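Local atomic coordinates of molybdopterin biosynthesis protein (Mycobacterium abscessus, PDB entry 3TCR), a protein that probably binds molybdopterin and takes part in the biosynthesis of the molybdenum cofactor. Residues V43-V48 and V77-V82; R54-D59 and V83-L88; V103-T108 and S163-N168; A123-L128 and R155-I160; A146-A151 and R173-D178. All blocks are in the same frame, centred on the assembly; numbering follows the deposited sequence.

Overall arrangement
Two of the five contacts join neighbouring strands of one mixed sheet, and they show how place decides chemistry. Interaction 3 is the buried centre, where regular parallel bonding is flanked by aliphatic side chains; interaction 1, at the surface, pairs strand 44-51 with the outermost strand 76-84 and adds a salt bridge. They meet where R45 N bonds D104 OD2. Interaction 2 continues along strand 76-84 to its C-terminal end, where a loop leans on it through methyl contacts and one histidine-glutamate bond. Interactions 4 and 5 have no hydrogen bonds across them: one packs a helix end on strand 158-161, itself bonded to interaction 3, and the other sets two helices together.

Interaction 1: V43-V48 and V77-V82; sequences VGRSLV and VVDGVV
R45 and D79 meet on one face of a pair of parallel strands, 44-48 and 77-82, in a salt bridge that illustrates how charge can be added to a backbone frame. A single oxygen, D79 OD2, takes both R45 NE at 3.0 Å and NH2, but each bond is weak because its hydrogen points well off line. The guanidinium and carboxylate planes lie 32° apart, and the arginine reaches the acid by a bend at chi3 (57°). R45 NH2 also bonds G101 O, so the acid is not the group's sole support.

The backbone supplies the main hydrogen bonds. V77 N donates to G44 O and S46 N to V77 O, then D79 N to S46 O at 2.8 Å. Farther on, the bond from V48 N to G80 O is long, at 3.3 Å. V82 N then reaches V48 O at 2.8 Å. S46 adds a hydroxyl bond: with OG set between its own N and carbonyl carbon (chi1 59°), OG donates to V77 O at 2.7 Å from well above the carbonyl plane. That oxygen is therefore held by two donors of the same serine.

Apolar contacts are sparser: L47 CD1 touches V82 CG2, and on the face of S46 and V48 the V48 CB meets V81 CG2. L47 CD1 also rests on the G80 carbonyl, 3.5 Å from G80 O. Helix 64-73 covers the face of S46 and V48 through L71 and V67. Strand 44-51, helix 64-73 and strand 76-84 thus form a beta-alpha-beta unit, with the parallel pair at one edge of the sheet within this chain.

Interaction 2: R54-D59 and V83-L88; sequences RTAHGD and VVENDL
The side chain of E85, just after strand 76-84, ends against A56 and H57 of the loop, and it shows how one residue can serve an apolar and a polar contact in turn. CB starts the chain, with CG placed anti to the carbonyl carbon. CG then lies 3.7 Å from A56 CB, a methyl-methylene contact. Beyond it the chain runs extended, bringing CD to 3.8 Å from H57 NE2. At the tip OE2 accepts a hydrogen bond from H57 NE2 at 2.8 Å, with an angle of 141° at the hydrogen. The bond uses the anti lone pair of OE2, and the oxygen sits 22° out of the imidazole plane. Ring and carboxylate stand 79° apart, nearly perpendicular.

Lower down the strand, V83 CG1 rests against the backbone of the loop, 3.5 Å from A56 N, and against T55 CG2 at 3.8 Å. T55 and V83 cross at about a right angle. Nearby, E85 N is bonded to E90 OE2, tying the start of the segment after the strand to helix 88-100. The whole is a surface contact built on a His-carboxylate hydrogen bond, joining the loop after strand 44-51 to the C-terminal end of the adjacent parallel strand 76-84.

Interaction 3: V103-T108 and S163-N168; sequences VDLVVT and STLVVN
L105 and L165 lie side by side and point the same way: they are paired in the parallel register and share nearly the same chi1 and chi2. L105 CD1 comes to 4.0 Å from L165 CG and also nears V167 CG2. These side chains form the face that helices 173-196 and 133-145 cover, through residues such as L183, A187 and I135. V106 belongs to the opposite face. It crosses T164 obliquely, CG2 to CG2 at 3.5 Å, and helix 88-100 packs there through A98 and V99.

T108 and N168 are likewise set alongside and point the same way, but their contact is polar. T108 OG1 occupies the position between its N and carbonyl carbon (chi1 71°), and N168 ND2 donates to it at 2.7 Å, with the oxygen tilted 19° from the amide plane. The same amide also donates to T124 OG1, while N168 OD1 accepts from V157 N, so several bonds fix its rotation. At the other end T164 OG1 donates to V103 O at 2.6 Å, lying in the carbonyl plane.

Backbone bonds run between these groups: L165 N to D104 O, V106 N to L165 O at 2.8 Å, V167 N to V106 O and T108 N to V167 O. At the loop ends, one water donates to both D104 O and S163 O, and D104 OD2 holds R45 N of the next strand. This buried pair of parallel strands is the centre of the alpha/beta sheet, with helices packed on both faces.

Interaction 4: A123-L128 and R155-I160; sequences ATQPLL and RGVAGI
The end of helix 120-124 and the 3-10 turn that follows it, 125-127, pack through T124, Q125 and L128 on strand 158-161 and on V157 just before it. V157 is the main projection of the strand side. Its CG2 sits 3.6 Å from T124 CG2, where the two side chains slide past each other in opposite directions, and its CG1 meets Q125 OE1 at 3.4 Å. Q125 crosses V157 at about a right angle; a bend at chi2 (70°) helps bring OE1 back to the valine. Its NE2 is bonded to E131 OE1.

L128 completes the apolar contact by splitting its two methyls. CD1 approaches A158 O at 3.7 Å and V157 CG2 at 4.0 Å, whereas CD2 lies over the backbone of G159, 3.8 Å from its C. G159 has no side chain, and the leucine methyl rests directly on its backbone.

T124 OG1 bonds A120 O within its helix. Through G159 the strand is bonded to V166 of strand 164-169, and I160 is bonded to D129, while A123 and L127 of the helix end touch helix 88-100. The contact therefore sits between that helix and the antiparallel part of the sheet.

Interaction 5: A146-A151 and R173-D178; sequences AGVTEA and RAAVRD
V148 CG1 touches A174 CB at 3.9 Å in a contact between the start of helix 149-152 and the first turns of helix 173-196, whose two sides differ in burial more than in distance. The same methyl lies 3.9 Å from A175 N, reached because CG1 stands anti to the valine's own N (chi1 -178°). V148 CG2 faces A174 CB as well, so the alanine methyl meets both branches of the valine. The buried part lies deeper in, where A151 CB and A175 CB meet at 4.2 Å; with methyls as their side chains the two helices come close, their CA atoms 5.4 Å apart. E150 CG passes 4.1 Å from A175 CB.

A146 and A174 lie on the exposed side, and there E150 and D178 turn their polar ends to partners outside the two segments. E150 OE2 is hydrogen-bonded to S172 OG, which also accepts a bond from A175 N. At the other end A146 brings its CB to 3.8 Å from D178 OD1, while D178 OD2 is hydrogen-bonded to S142 OG of helix 133-145.

No hydrogen bond joins the two segments directly. G147, with positive phi, ends helix 133-145 in a Schellman motif, and V148 takes the N-cap position of helix 149-152. The start of helix 173-196 thus lies against this helix-to-helix turn, while its R173 and V176 touch L66 of helix 64-73.

Interaction 1: V43-V48 and V77-V82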
# COMPACT_ATOMS: atom_id res chain seq x y z
N VAL A 43 -26.39 12.71 -2.09
CA VAL A 43 -25.57 11.58 -2.56
C VAL A 43 -25.79 10.30 -1.72
O VAL A 43 -25.77 9.18 -2.25
CB VAL A 43 -24.09 11.93 -2.51
CG1 VAL A 43 -23.28 10.65 -2.75
CG2 VAL A 43 -23.78 13.04 -3.51
N GLY A 44 -26.01 10.46 -0.43
CA GLY A 44 -26.18 9.32 0.45
C GLY A 44 -26.16 9.77 1.89
O GLY A 44 -26.10 10.97 2.16
N ARG A 45 -26.25 8.79 2.79
CA ARG A 45 -26.24 9.01 4.22
C ARG A 45 -24.84 8.71 4.80
O ARG A 45 -24.18 7.77 4.38
CB ARG A 45 -27.28 8.09 4.84
CG ARG A 45 -28.73 8.51 4.55
CD ARG A 45 -29.72 7.35 4.76
NE ARG A 45 -29.64 6.80 6.10
CZ ARG A 45 -29.58 5.50 6.44
NH1 ARG A 45 -29.59 4.52 5.56
NH2 ARG A 45 -29.51 5.20 7.73
N SER A 46 -24.43 9.50 5.78
CA SER A 46 -23.13 9.35 6.42
C SER A 46 -23.20 9.38 7.94
O SER A 46 -24.14 9.92 8.52
CB SER A 46 -22.18 10.47 5.95
OG SER A 46 -22.73 11.74 6.26
N LEU A 47 -22.18 8.78 8.57
CA LEU A 47 -21.98 8.84 10.01
C LEU A 47 -20.51 9.11 10.34
O LEU A 47 -19.61 8.56 9.71
CB LEU A 47 -22.42 7.54 10.68
CG LEU A 47 -22.31 7.47 12.23
CD1 LEU A 47 -23.62 7.94 12.86
CD2 LEU A 47 -22.03 6.06 12.67
N VAL A 48 -20.29 9.96 11.33
CA VAL A 48 -18.98 10.27 11.82
C VAL A 48 -18.76 9.62 13.16
O VAL A 48 -19.58 9.75 14.08
CB VAL A 48 -18.82 11.79 11.99
CG1 VAL A 48 -17.38 12.13 12.40
CG2 VAL A 48 -19.22 12.48 10.71
N VAL A 77 -26.18 13.54 3.65
CA VAL A 77 -26.89 13.75 4.88
C VAL A 77 -25.99 13.17 5.96
O VAL A 77 -25.41 12.08 5.80
CB VAL A 77 -28.25 13.00 4.86
CG1 VAL A 77 -28.91 12.97 6.24
CG2 VAL A 77 -29.18 13.67 3.84
N VAL A 78 -25.87 13.90 7.06
CA VAL A 78 -25.11 13.44 8.22
C VAL A 78 -26.11 12.92 9.24
O VAL A 78 -26.79 13.69 9.90
CB VAL A 78 -24.23 14.57 8.79
CG1 VAL A 78 -23.39 14.08 9.97
CG2 VAL A 78 -23.33 15.15 7.67
N ASP A 79 -26.21 11.61 9.36
CA ASP A 79 -27.21 10.99 10.25
C ASP A 79 -26.89 11.28 11.70
O ASP A 79 -27.80 11.36 12.51
CB ASP A 79 -27.28 9.46 10.05
CG ASP A 79 -28.05 9.06 8.80
OD1 ASP A 79 -28.64 9.95 8.14
OD2 ASP A 79 -28.08 7.85 8.48
N GLY A 80 -25.60 11.47 12.03
CA GLY A 80 -25.20 11.62 13.43
C GLY A 80 -23.70 11.56 13.62
O GLY A 80 -22.94 11.33 12.66
N VAL A 81 -23.27 11.76 14.85
CA VAL A 81 -21.88 11.70 15.27
C VAL A 81 -21.86 10.79 16.50
O VAL A 81 -22.75 10.90 17.36
CB VAL A 81 -21.32 13.12 15.62
CG1 VAL A 81 -19.88 13.09 16.16
CG2 VAL A 81 -21.38 14.02 14.40
N VAL A 82 -20.90 9.88 16.56
CA VAL A 82 -20.70 9.00 17.70
C VAL A 82 -19.31 9.29 18.24
O VAL A 82 -18.36 9.43 17.46
CB VAL A 82 -20.80 7.50 17.28
CG1 VAL A 82 -20.55 6.58 18.49
CG2 VAL A 82 -22.18 7.19 16.70

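Interaction 2: R54-D59 and V83-L88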
# COMPACT_ATOMS: atom_id res chain seq x y z
N ARG A 54 -10.12 11.60 25.15
CA ARG A 54 -10.44 12.86 25.80
C ARG A 54 -11.82 13.36 25.45
O ARG A 54 -12.57 13.81 26.33
CB ARG A 54 -9.40 13.93 25.47
CG ARG A 54 -8.11 13.75 26.23
CD ARG A 54 -7.05 14.69 25.70
NE ARG A 54 -5.71 14.27 26.09
CZ ARG A 54 -4.59 14.91 25.72
NH1 ARG A 54 -4.65 16.01 24.98
NH2 ARG A 54 -3.41 14.44 26.12
N THR A 55 -12.17 13.30 24.16
CA THR A 55 -13.52 13.67 23.75
C THR A 55 -14.55 12.75 24.41
O THR A 55 -15.60 13.21 24.79
CB THR A 55 -13.72 13.63 22.21
OG1 THR A 55 -12.68 14.38 21.58
CG2 THR A 55 -15.05 14.26 21.81
N ALA A 56 -14.25 11.47 24.56
CA ALA A 56 -15.20 10.54 25.19
C ALA A 56 -15.41 10.84 26.69
O ALA A 56 -16.33 10.31 27.27
CB ALA A 56 -14.77 9.08 24.99
N HIS A 57 -14.56 11.68 27.30
CA HIS A 57 -14.70 12.09 28.74
C HIS A 57 -14.99 13.57 28.92
O HIS A 57 -14.80 14.11 30.00
CB HIS A 57 -13.46 11.68 29.56
CG HIS A 57 -13.06 10.22 29.40
ND1 HIS A 57 -11.80 9.84 29.05
CD2 HIS A 57 -13.80 9.04 29.53
CE1 HIS A 57 -11.74 8.48 28.97
NE2 HIS A 57 -12.96 7.99 29.26
N GLY A 58 -15.43 14.26 27.88
CA GLY A 58 -15.95 15.61 28.02
C GLY A 58 -15.17 16.74 27.38
O GLY A 58 -15.64 17.88 27.42
N ASP A 59 -13.99 16.47 26.81
CA ASP A 59 -13.24 17.54 26.16
C ASP A 59 -13.94 17.95 24.90
O ASP A 59 -14.66 17.19 24.28
CB ASP A 59 -11.78 17.17 25.82
CG ASP A 59 -10.84 17.29 27.02
OD1 ASP A 59 -9.61 17.17 26.84
OD2 ASP A 59 -11.33 17.49 28.15
N VAL A 83 -19.19 9.41 19.56
CA VAL A 83 -17.89 9.53 20.21
C VAL A 83 -17.55 8.22 20.93
O VAL A 83 -18.37 7.72 21.68
CB VAL A 83 -17.85 10.69 21.23
CG1 VAL A 83 -16.45 10.77 21.87
CG2 VAL A 83 -18.18 12.02 20.54
N VAL A 84 -16.37 7.67 20.70
CA VAL A 84 -15.92 6.49 21.40
C VAL A 84 -14.48 6.70 21.86
O VAL A 84 -13.75 7.58 21.35
CB VAL A 84 -15.94 5.22 20.48
CG1 VAL A 84 -17.35 4.86 20.04
CG2 VAL A 84 -15.02 5.41 19.28
N GLU A 85 -14.08 5.88 22.82
CA GLU A 85 -12.71 5.80 23.29
C GLU A 85 -11.88 5.03 22.29
O GLU A 85 -12.41 4.37 21.40
CB GLU A 85 -12.65 5.05 24.62
CG GLU A 85 -13.36 5.76 25.77
CD GLU A 85 -13.47 4.91 27.05
OE1 GLU A 85 -13.79 3.71 26.99
OE2 GLU A 85 -13.27 5.46 28.13
N ASN A 86 -10.57 5.06 22.50
CA ASN A 86 -9.63 4.21 21.76
C ASN A 86 -9.69 2.83 22.31
O ASN A 86 -8.81 2.40 23.07
CB ASN A 86 -8.18 4.73 21.87
CG ASN A 86 -7.75 5.47 20.64
OD1 ASN A 86 -7.68 4.89 19.54
ND2 ASN A 86 -7.56 6.76 20.77
N ASP A 87 -10.72 2.13 21.87
CA ASP A 87 -11.11 0.87 22.42
C ASP A 87 -11.73 0.09 21.28
O ASP A 87 -12.78 0.47 20.73
CB ASP A 87 -12.14 1.08 23.52
CG ASP A 87 -12.62 -0.23 24.10
OD1 ASP A 87 -12.02 -0.65 25.11
OD2 ASP A 87 -13.55 -0.85 23.53
N LEU A 88 -11.09 -1.03 20.98
CA LEU A 88 -11.44 -1.85 19.85
C LEU A 88 -12.93 -2.23 19.78
O LEU A 88 -13.56 -2.01 18.74
CB LEU A 88 -10.55 -3.09 19.84
CG LEU A 88 -10.65 -3.88 18.54
CD1 LEU A 88 -9.24 -4.26 18.05
CD2 LEU A 88 -11.61 -5.09 18.72

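Interaction 3: V103-T108 and S163-N168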
# COMPACT_ATOMS: atom_id res chain seq x y z
N VAL A 103 -26.05 2.67 6.55
CA VAL A 103 -25.38 3.91 6.25
C VAL A 103 -24.42 3.76 5.03
O VAL A 103 -23.72 2.75 4.90
CB VAL A 103 -24.62 4.42 7.50
CG1 VAL A 103 -23.74 5.63 7.17
CG2 VAL A 103 -25.59 4.70 8.67
N ASP A 104 -24.36 4.76 4.17
CA ASP A 104 -23.50 4.68 2.96
C ASP A 104 -22.02 4.98 3.20
O ASP A 104 -21.16 4.35 2.58
CB ASP A 104 -24.02 5.63 1.89
CG ASP A 104 -25.48 5.33 1.52
OD1 ASP A 104 -25.76 4.24 0.97
OD2 ASP A 104 -26.35 6.15 1.81
N LEU A 105 -21.75 5.94 4.08
CA LEU A 105 -20.37 6.34 4.41
C LEU A 105 -20.16 6.54 5.90
O LEU A 105 -20.90 7.28 6.54
CB LEU A 105 -20.03 7.64 3.69
CG LEU A 105 -18.68 8.26 3.97
CD1 LEU A 105 -17.54 7.32 3.57
CD2 LEU A 105 -18.64 9.61 3.24
N VAL A 106 -19.16 5.87 6.44
CA VAL A 106 -18.71 6.11 7.80
C VAL A 106 -17.27 6.61 7.73
O VAL A 106 -16.41 5.94 7.12
CB VAL A 106 -18.74 4.81 8.62
CG1 VAL A 106 -18.02 4.99 9.94
CG2 VAL A 106 -20.17 4.30 8.80
N VAL A 107 -17.03 7.81 8.26
CA VAL A 107 -15.70 8.37 8.43
C VAL A 107 -15.37 8.32 9.93
O VAL A 107 -16.12 8.88 10.75
CB VAL A 107 -15.68 9.82 7.97
CG1 VAL A 107 -14.31 10.49 8.18
CG2 VAL A 107 -16.16 9.92 6.52
N THR A 108 -14.30 7.62 10.29
CA THR A 108 -13.80 7.60 11.66
C THR A 108 -12.64 8.60 11.66
O THR A 108 -11.91 8.71 10.66
CB THR A 108 -13.27 6.20 12.10
OG1 THR A 108 -12.03 5.89 11.43
CG2 THR A 108 -14.27 5.10 11.81
N SER A 163 -23.13 -2.77 3.21
CA SER A 163 -23.40 -1.76 2.16
C SER A 163 -22.71 -0.43 2.46
O SER A 163 -22.98 0.57 1.77
CB SER A 163 -24.89 -1.52 2.00
OG SER A 163 -25.47 -0.80 3.08
N THR A 164 -21.80 -0.43 3.44
CA THR A 164 -21.17 0.78 3.94
C THR A 164 -19.70 0.94 3.52
O THR A 164 -18.88 0.00 3.65
CB THR A 164 -21.27 0.79 5.48
OG1 THR A 164 -22.64 0.59 5.85
CG2 THR A 164 -20.76 2.12 6.07
N LEU A 165 -19.36 2.11 2.99
CA LEU A 165 -17.97 2.49 2.81
C LEU A 165 -17.45 3.07 4.15
O LEU A 165 -18.06 3.96 4.71
CB LEU A 165 -17.83 3.52 1.67
CG LEU A 165 -16.47 4.12 1.35
CD1 LEU A 165 -15.45 3.04 0.99
CD2 LEU A 165 -16.61 5.20 0.25
N VAL A 166 -16.34 2.50 4.65
CA VAL A 166 -15.72 2.85 5.92
C VAL A 166 -14.29 3.33 5.65
O VAL A 166 -13.51 2.63 5.00
CB VAL A 166 -15.69 1.65 6.90
CG1 VAL A 166 -15.19 2.11 8.28
CG2 VAL A 166 -17.09 0.99 6.99
N VAL A 167 -13.97 4.53 6.15
CA VAL A 167 -12.67 5.15 5.95
C VAL A 167 -12.14 5.79 7.25
O VAL A 167 -12.82 6.63 7.88
CB VAL A 167 -12.74 6.24 4.84
CG1 VAL A 167 -11.35 6.80 4.51
CG2 VAL A 167 -13.46 5.68 3.58
N ASN A 168 -10.95 5.36 7.67
CA ASN A 168 -10.25 5.98 8.80
C ASN A 168 -9.43 7.21 8.39
O ASN A 168 -8.59 7.13 7.46
CB ASN A 168 -9.20 5.01 9.38
CG ASN A 168 -9.76 3.68 9.85
OD1 ASN A 168 -9.04 2.66 9.76
ND2 ASN A 168 -10.98 3.67 10.43
O HOH W 1 -21.95 2.54 0.42
O HOH W 2 -26.00 1.73 1.99

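Interaction 4: A123-L128 and R155-I160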
# COMPACT_ATOMS: atom_id res chain seq x y z
N ALA A 123 -9.34 -2.09 14.70
CA ALA A 123 -10.79 -2.27 14.95
C ALA A 123 -11.54 -2.40 13.62
O ALA A 123 -12.50 -3.17 13.53
CB ALA A 123 -11.38 -1.14 15.78
N THR A 124 -11.09 -1.63 12.63
CA THR A 124 -11.76 -1.53 11.33
C THR A 124 -11.50 -2.70 10.37
O THR A 124 -12.44 -3.25 9.81
CB THR A 124 -11.42 -0.19 10.66
OG1 THR A 124 -11.81 0.86 11.55
CG2 THR A 124 -12.15 0.01 9.28
N GLN A 125 -10.24 -3.05 10.17
CA GLN A 125 -9.82 -4.07 9.20
C GLN A 125 -10.64 -5.38 9.27
O GLN A 125 -11.11 -5.85 8.22
CB GLN A 125 -8.31 -4.37 9.34
CG GLN A 125 -7.74 -5.35 8.29
CD GLN A 125 -7.69 -4.76 6.89
OE1 GLN A 125 -7.51 -3.54 6.73
NE2 GLN A 125 -7.87 -5.61 5.86
N PRO A 126 -10.87 -5.94 10.47
CA PRO A 126 -11.64 -7.22 10.48
C PRO A 126 -13.09 -7.12 10.06
O PRO A 126 -13.73 -8.16 9.80
CB PRO A 126 -11.55 -7.71 11.95
CG PRO A 126 -10.48 -6.86 12.60
CD PRO A 126 -10.35 -5.58 11.79
N LEU A 127 -13.63 -5.91 10.00
CA LEU A 127 -15.02 -5.70 9.57
C LEU A 127 -15.17 -5.56 8.06
O LEU A 127 -16.30 -5.50 7.54
CB LEU A 127 -15.58 -4.42 10.22
CG LEU A 127 -15.41 -4.26 11.73
CD1 LEU A 127 -16.01 -2.93 12.14
CD2 LEU A 127 -16.08 -5.45 12.43
N LEU A 128 -14.04 -5.43 7.36
CA LEU A 128 -14.08 -5.12 5.93
C LEU A 128 -14.32 -6.38 5.11
O LEU A 128 -13.59 -7.33 5.28
CB LEU A 128 -12.78 -4.44 5.51
CG LEU A 128 -12.47 -3.09 6.19
CD1 LEU A 128 -11.17 -2.46 5.66
CD2 LEU A 128 -13.64 -2.11 6.05
N ARG A 155 -2.09 5.20 9.91
CA ARG A 155 -2.28 3.76 9.71
C ARG A 155 -3.72 3.42 9.24
O ARG A 155 -4.13 2.23 9.18
CB ARG A 155 -1.90 3.00 10.96
CG ARG A 155 -0.44 3.16 11.33
CD ARG A 155 -0.00 2.26 12.49
NE ARG A 155 -0.88 2.47 13.61
CZ ARG A 155 -1.85 1.66 14.02
NH1 ARG A 155 -2.08 0.48 13.46
NH2 ARG A 155 -2.60 2.04 15.04
N GLY A 156 -4.49 4.45 8.91
CA GLY A 156 -5.89 4.27 8.56
C GLY A 156 -6.08 3.26 7.43
O GLY A 156 -5.23 3.14 6.54
N VAL A 157 -7.15 2.47 7.51
CA VAL A 157 -7.57 1.61 6.40
C VAL A 157 -8.89 2.11 5.83
O VAL A 157 -9.52 3.05 6.37
CB VAL A 157 -7.71 0.15 6.84
CG1 VAL A 157 -6.39 -0.39 7.42
CG2 VAL A 157 -8.85 0.00 7.83
N ALA A 158 -9.32 1.47 4.75
CA ALA A 158 -10.56 1.81 4.06
C ALA A 158 -11.12 0.60 3.34
O ALA A 158 -10.36 -0.24 2.84
CB ALA A 158 -10.35 2.96 3.07
N GLY A 159 -12.43 0.52 3.26
CA GLY A 159 -13.08 -0.62 2.60
C GLY A 159 -14.59 -0.62 2.71
O GLY A 159 -15.18 0.37 3.20
N ILE A 160 -15.21 -1.71 2.21
CA ILE A 160 -16.66 -1.88 2.22
C ILE A 160 -16.97 -2.90 3.30
O ILE A 160 -16.35 -3.96 3.34
CB ILE A 160 -17.22 -2.42 0.89
CG1 ILE A 160 -16.90 -1.48 -0.29
CG2 ILE A 160 -18.73 -2.67 0.95
CD1 ILE A 160 -17.48 -0.08 -0.14

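Interaction 5: A146-A151 and R173-D178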
# COMPACT_ATOMS: atom_id res chain seq x y z
N ALA A 146 1.05 17.54 1.27
CA ALA A 146 0.62 18.79 1.97
C ALA A 146 1.43 19.10 3.25
O ALA A 146 1.20 20.11 3.89
CB ALA A 146 -0.86 18.73 2.30
N GLY A 147 2.38 18.24 3.61
CA GLY A 147 3.14 18.44 4.83
C GLY A 147 2.35 18.16 6.10
O GLY A 147 2.74 18.61 7.16
N VAL A 148 1.27 17.39 6.02
CA VAL A 148 0.51 17.02 7.21
C VAL A 148 0.96 15.62 7.65
O VAL A 148 0.46 14.57 7.16
CB VAL A 148 -1.01 17.05 6.97
CG1 VAL A 148 -1.75 16.70 8.25
CG2 VAL A 148 -1.46 18.40 6.38
N THR A 149 1.93 15.62 8.56
CA THR A 149 2.67 14.42 8.97
C THR A 149 1.77 13.31 9.48
O THR A 149 1.95 12.15 9.12
CB THR A 149 3.67 14.78 10.08
OG1 THR A 149 4.57 15.79 9.60
CG2 THR A 149 4.49 13.51 10.55
N GLU A 150 0.82 13.66 10.34
CA GLU A 150 -0.07 12.68 10.94
C GLU A 150 -0.98 12.02 9.86
O GLU A 150 -1.51 10.94 10.09
CB GLU A 150 -0.89 13.26 12.08
CG GLU A 150 -1.87 14.37 11.70
CD GLU A 150 -1.27 15.79 11.72
OE1 GLU A 150 -0.01 15.93 11.74
OE2 GLU A 150 -2.07 16.76 11.72
N ALA A 151 -1.14 12.70 8.72
CA ALA A 151 -1.88 12.15 7.57
C ALA A 151 -0.98 11.25 6.68
O ALA A 151 -1.34 10.13 6.33
CB ALA A 151 -2.55 13.27 6.76
N ARG A 173 -7.35 18.69 12.79
CA ARG A 173 -8.05 19.50 11.82
C ARG A 173 -7.37 19.47 10.46
O ARG A 173 -8.05 19.42 9.43
CB ARG A 173 -8.22 20.97 12.29
CG ARG A 173 -9.29 21.12 13.38
CD ARG A 173 -9.42 22.56 13.90
NE ARG A 173 -10.02 23.42 12.89
CZ ARG A 173 -11.32 23.56 12.65
NH1 ARG A 173 -12.23 22.87 13.36
NH2 ARG A 173 -11.73 24.39 11.69
N ALA A 174 -6.05 19.50 10.44
CA ALA A 174 -5.31 19.55 9.18
C ALA A 174 -5.52 18.23 8.42
O ALA A 174 -5.72 18.25 7.21
CB ALA A 174 -3.82 19.80 9.43
N ALA A 175 -5.49 17.11 9.14
CA ALA A 175 -5.71 15.77 8.56
C ALA A 175 -7.13 15.64 8.05
O ALA A 175 -7.35 15.13 6.97
CB ALA A 175 -5.36 14.62 9.56
N VAL A 176 -8.11 16.12 8.81
CA VAL A 176 -9.52 16.05 8.37
C VAL A 176 -9.74 16.90 7.10
O VAL A 176 -10.44 16.48 6.17
CB VAL A 176 -10.51 16.54 9.45
CG1 VAL A 176 -11.84 16.90 8.83
CG2 VAL A 176 -10.65 15.49 10.55
N ARG A 177 -9.10 18.07 7.06
CA ARG A 177 -9.23 18.94 5.89
C ARG A 177 -8.69 18.26 4.63
O ARG A 177 -9.37 18.20 3.62
CB ARG A 177 -8.51 20.29 6.11
CG ARG A 177 -9.49 21.44 6.18
CD ARG A 177 -8.82 22.77 6.56
NE ARG A 177 -9.65 23.53 7.51
CZ ARG A 177 -10.86 24.01 7.20
NH1 ARG A 177 -11.37 23.81 6.00
NH2 ARG A 177 -11.55 24.71 8.10
N ASP A 178 -7.45 17.80 4.72
CA ASP A 178 -6.80 17.20 3.57
C ASP A 178 -7.41 15.82 3.21
O ASP A 178 -7.68 15.55 2.06
CB ASP A 178 -5.30 17.12 3.78
CG ASP A 178 -4.57 16.75 2.50
OD1 ASP A 178 -4.42 17.66 1.66
OD2 ASP A 178 -4.18 15.57 2.34